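Local atomic coordinates of glycosyltransferase (Streptomyces halstedii, PDB entry 3WAD), a protein that belongs to the glycosyltransferases of the GT-B fold, built from two Rossmann-like domains that face each other across a cleft. Residues M1-T6 with L126-A131. Residues are numbered along the deposited sequence; the frame is centred on the assembly and turned at random.
Sequences MRVLMT and LVIWDA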
loop_
_atom_site.group_PDB
_atom_site.type_symbol
_atom_site.label_atom_id
_atom_site.label_comp_id
_atom_site.label_asym_id
_atom_site.label_seq_id
_atom_site.Cartn_x
_atom_site.Cartn_y
_atom_site.Cartn_z
ATOM N N MET B 1 7.973 11.296 11.163
ATOM C CA MET B 1 7.223 11.277 12.427
ATOM C C MET B 1 6.530 9.927 12.502
ATOM O O MET B 1 6.433 9.217 11.531
ATOM C CB MET B 1 6.169 12.406 12.421
ATOM C CG MET B 1 5.198 12.370 11.198
ATOM S SD MET B 1 3.931 13.680 11.227
ATOM C CE MET B 1 3.837 13.671 12.923
ATOM N N ARG B 2 6.093 9.587 13.682
ATOM C CA ARG B 2 5.461 8.318 13.946
ATOM C C ARG B 2 3.923 8.613 13.973
ATOM O O ARG B 2 3.482 9.525 14.734
ATOM C CB ARG B 2 5.907 7.816 15.298
ATOM C CG ARG B 2 7.474 7.764 15.429
ATOM C CD ARG B 2 7.995 6.430 15.849
ATOM N NE ARG B 2 8.399 6.296 17.240
ATOM C CZ ARG B 2 9.363 5.467 17.711
ATOM N NH1 ARG B 2 10.098 4.676 16.924
ATOM N NH2 ARG B 2 9.606 5.424 18.998
ATOM N N VAL B 3 3.154 7.898 13.124
ATOM C CA VAL B 3 1.689 8.082 13.100
ATOM C C VAL B 3 1.022 6.810 13.548
ATOM O O VAL B 3 1.181 5.751 12.943
ATOM C CB VAL B 3 1.222 8.396 11.713
ATOM C CG1 VAL B 3 -0.368 8.767 11.705
ATOM C CG2 VAL B 3 2.070 9.487 11.091
ATOM N N LEU B 4 0.278 6.894 14.609
ATOM C CA LEU B 4 -0.500 5.770 15.038
ATOM C C LEU B 4 -1.951 5.936 14.492
ATOM O O LEU B 4 -2.704 6.793 14.936
ATOM C CB LEU B 4 -0.440 5.647 16.570
ATOM C CG LEU B 4 -1.271 4.596 17.261
ATOM C CD1 LEU B 4 -0.849 3.173 16.736
ATOM C CD2 LEU B 4 -1.238 4.655 18.807
ATOM N N MET B 5 -2.328 5.093 13.549
ATOM C CA MET B 5 -3.702 5.097 13.005
ATOM C C MET B 5 -4.479 3.968 13.588
ATOM O O MET B 5 -3.926 2.869 13.756
ATOM C CB MET B 5 -3.659 4.924 11.515
ATOM C CG MET B 5 -2.716 5.988 10.873
ATOM S SD MET B 5 -2.726 5.960 9.054
ATOM C CE MET B 5 -4.416 6.485 8.638
ATOM N N THR B 6 -5.740 4.218 13.962
ATOM C CA THR B 6 -6.455 3.156 14.597
ATOM C C THR B 6 -7.862 3.061 13.951
ATOM O O THR B 6 -8.469 4.068 13.624
ATOM C CB THR B 6 -6.427 3.275 16.089
ATOM O OG1 THR B 6 -7.108 2.151 16.686
ATOM C CG2 THR B 6 -7.053 4.619 16.569
ATOM N N LEU B 126 1.514 11.801 15.957
ATOM C CA LEU B 126 0.119 12.075 15.439
ATOM C C LEU B 126 -0.709 10.763 15.629
ATOM O O LEU B 126 -0.172 9.653 15.346
ATOM C CB LEU B 126 0.230 12.538 13.986
ATOM C CG LEU B 126 -1.051 13.026 13.241
ATOM C CD1 LEU B 126 -1.575 14.317 13.905
ATOM C CD2 LEU B 126 -0.765 13.201 11.818
ATOM N N VAL B 127 -1.887 10.836 16.293
ATOM C CA VAL B 127 -2.894 9.747 16.203
ATOM C C VAL B 127 -3.994 10.124 15.171
ATOM O O VAL B 127 -4.522 11.291 15.171
ATOM C CB VAL B 127 -3.421 9.328 17.569
ATOM C CG1 VAL B 127 -4.606 8.203 17.479
ATOM C CG2 VAL B 127 -2.214 8.845 18.470
ATOM N N ILE B 128 -4.279 9.197 14.235
ATOM C CA ILE B 128 -5.410 9.380 13.227
ATOM C C ILE B 128 -6.396 8.252 13.508
ATOM O O ILE B 128 -6.039 7.075 13.402
ATOM C CB ILE B 128 -4.982 9.318 11.778
ATOM C CG1 ILE B 128 -3.843 10.372 11.486
ATOM C CG2 ILE B 128 -6.218 9.498 10.803
ATOM C CD1 ILE B 128 -3.282 10.271 10.134
ATOM N N TRP B 129 -7.596 8.602 13.963
ATOM C CA TRP B 129 -8.544 7.547 14.346
ATOM C C TRP B 129 -9.771 7.621 13.440
ATOM O O TRP B 129 -10.403 8.669 13.292
ATOM C CB TRP B 129 -8.971 7.624 15.762
ATOM C CG TRP B 129 -9.366 9.017 16.345
ATOM C CD1 TRP B 129 -8.522 10.148 16.590
ATOM C CD2 TRP B 129 -10.687 9.418 16.757
ATOM N NE1 TRP B 129 -9.265 11.150 17.198
ATOM C CE2 TRP B 129 -10.582 10.749 17.288
ATOM C CE3 TRP B 129 -11.925 8.739 16.852
ATOM C CZ2 TRP B 129 -11.687 11.420 17.846
ATOM C CZ3 TRP B 129 -13.008 9.403 17.400
ATOM C CH2 TRP B 129 -12.878 10.751 17.905
ATOM N N ASP B 130 -10.132 6.477 12.891
ATOM C CA ASP B 130 -11.484 6.291 12.321
ATOM C C ASP B 130 -12.574 6.799 13.278
ATOM O O ASP B 130 -12.533 6.488 14.465
ATOM C CB ASP B 130 -11.683 4.821 12.060
ATOM C CG ASP B 130 -13.186 4.452 11.898
ATOM O OD1 ASP B 130 -13.614 4.480 10.755
ATOM O OD2 ASP B 130 -13.885 4.138 12.912
ATOM N N ALA B 131 -13.560 7.542 12.734
ATOM C CA ALA B 131 -14.478 8.335 13.563
ATOM C C ALA B 131 -15.326 7.490 14.538
ATOM O O ALA B 131 -15.896 8.004 15.505
ATOM C CB ALA B 131 -15.350 9.234 12.684
#
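The carbonyl O of L4 takes the amide N of I128 at 3.0 Å, the donor tilted 31° from the carbonyl plane, and the same oxygen receives the CA-H of V127. Four further backbone bonds complete the parallel pairing of strands 2-6 and 126-130: L126 N to R2 O, L4 N to L126 O, T6 N to I128 O, and D130 N to T6 O. L126 O and I128 O likewise each hold one N-H and one CA-H, the latter from V3 and M5. On the face carrying V3, M5, L126 and I128, the I128 side chain bridges V3 and M5. CD1 of I128 meets CG1 of V3 at 3.6 Å. Its CG2 lies 4.1 Å from CE of M5, and the M5 and I128 side chains run side by side, pointing the same way. CE of M1 reaches CB of L126 at 3.9 Å, with helix 402-415 packed against both residues. On the other face, against helix 109-122, CB of L4 touches CG2 of V127. OG1 of T6 lies anti to the backbone N (chi1 -177°), bonding A34 O in strand 30-35, which leaves CG2 3.7 Å from CB of W129. The indole leads away, its NE1 hydrogen-bonding H147 ND1; D130 OD1 bonds H13 ND1, and OD2 bonds L132 N and T133 OG1. Main-chain hydrogen bonds thus join these central strands of the N-terminal Rossmann-like sheet, with mostly apolar packing on both faces and buried polar ends satisfied beyond the pair.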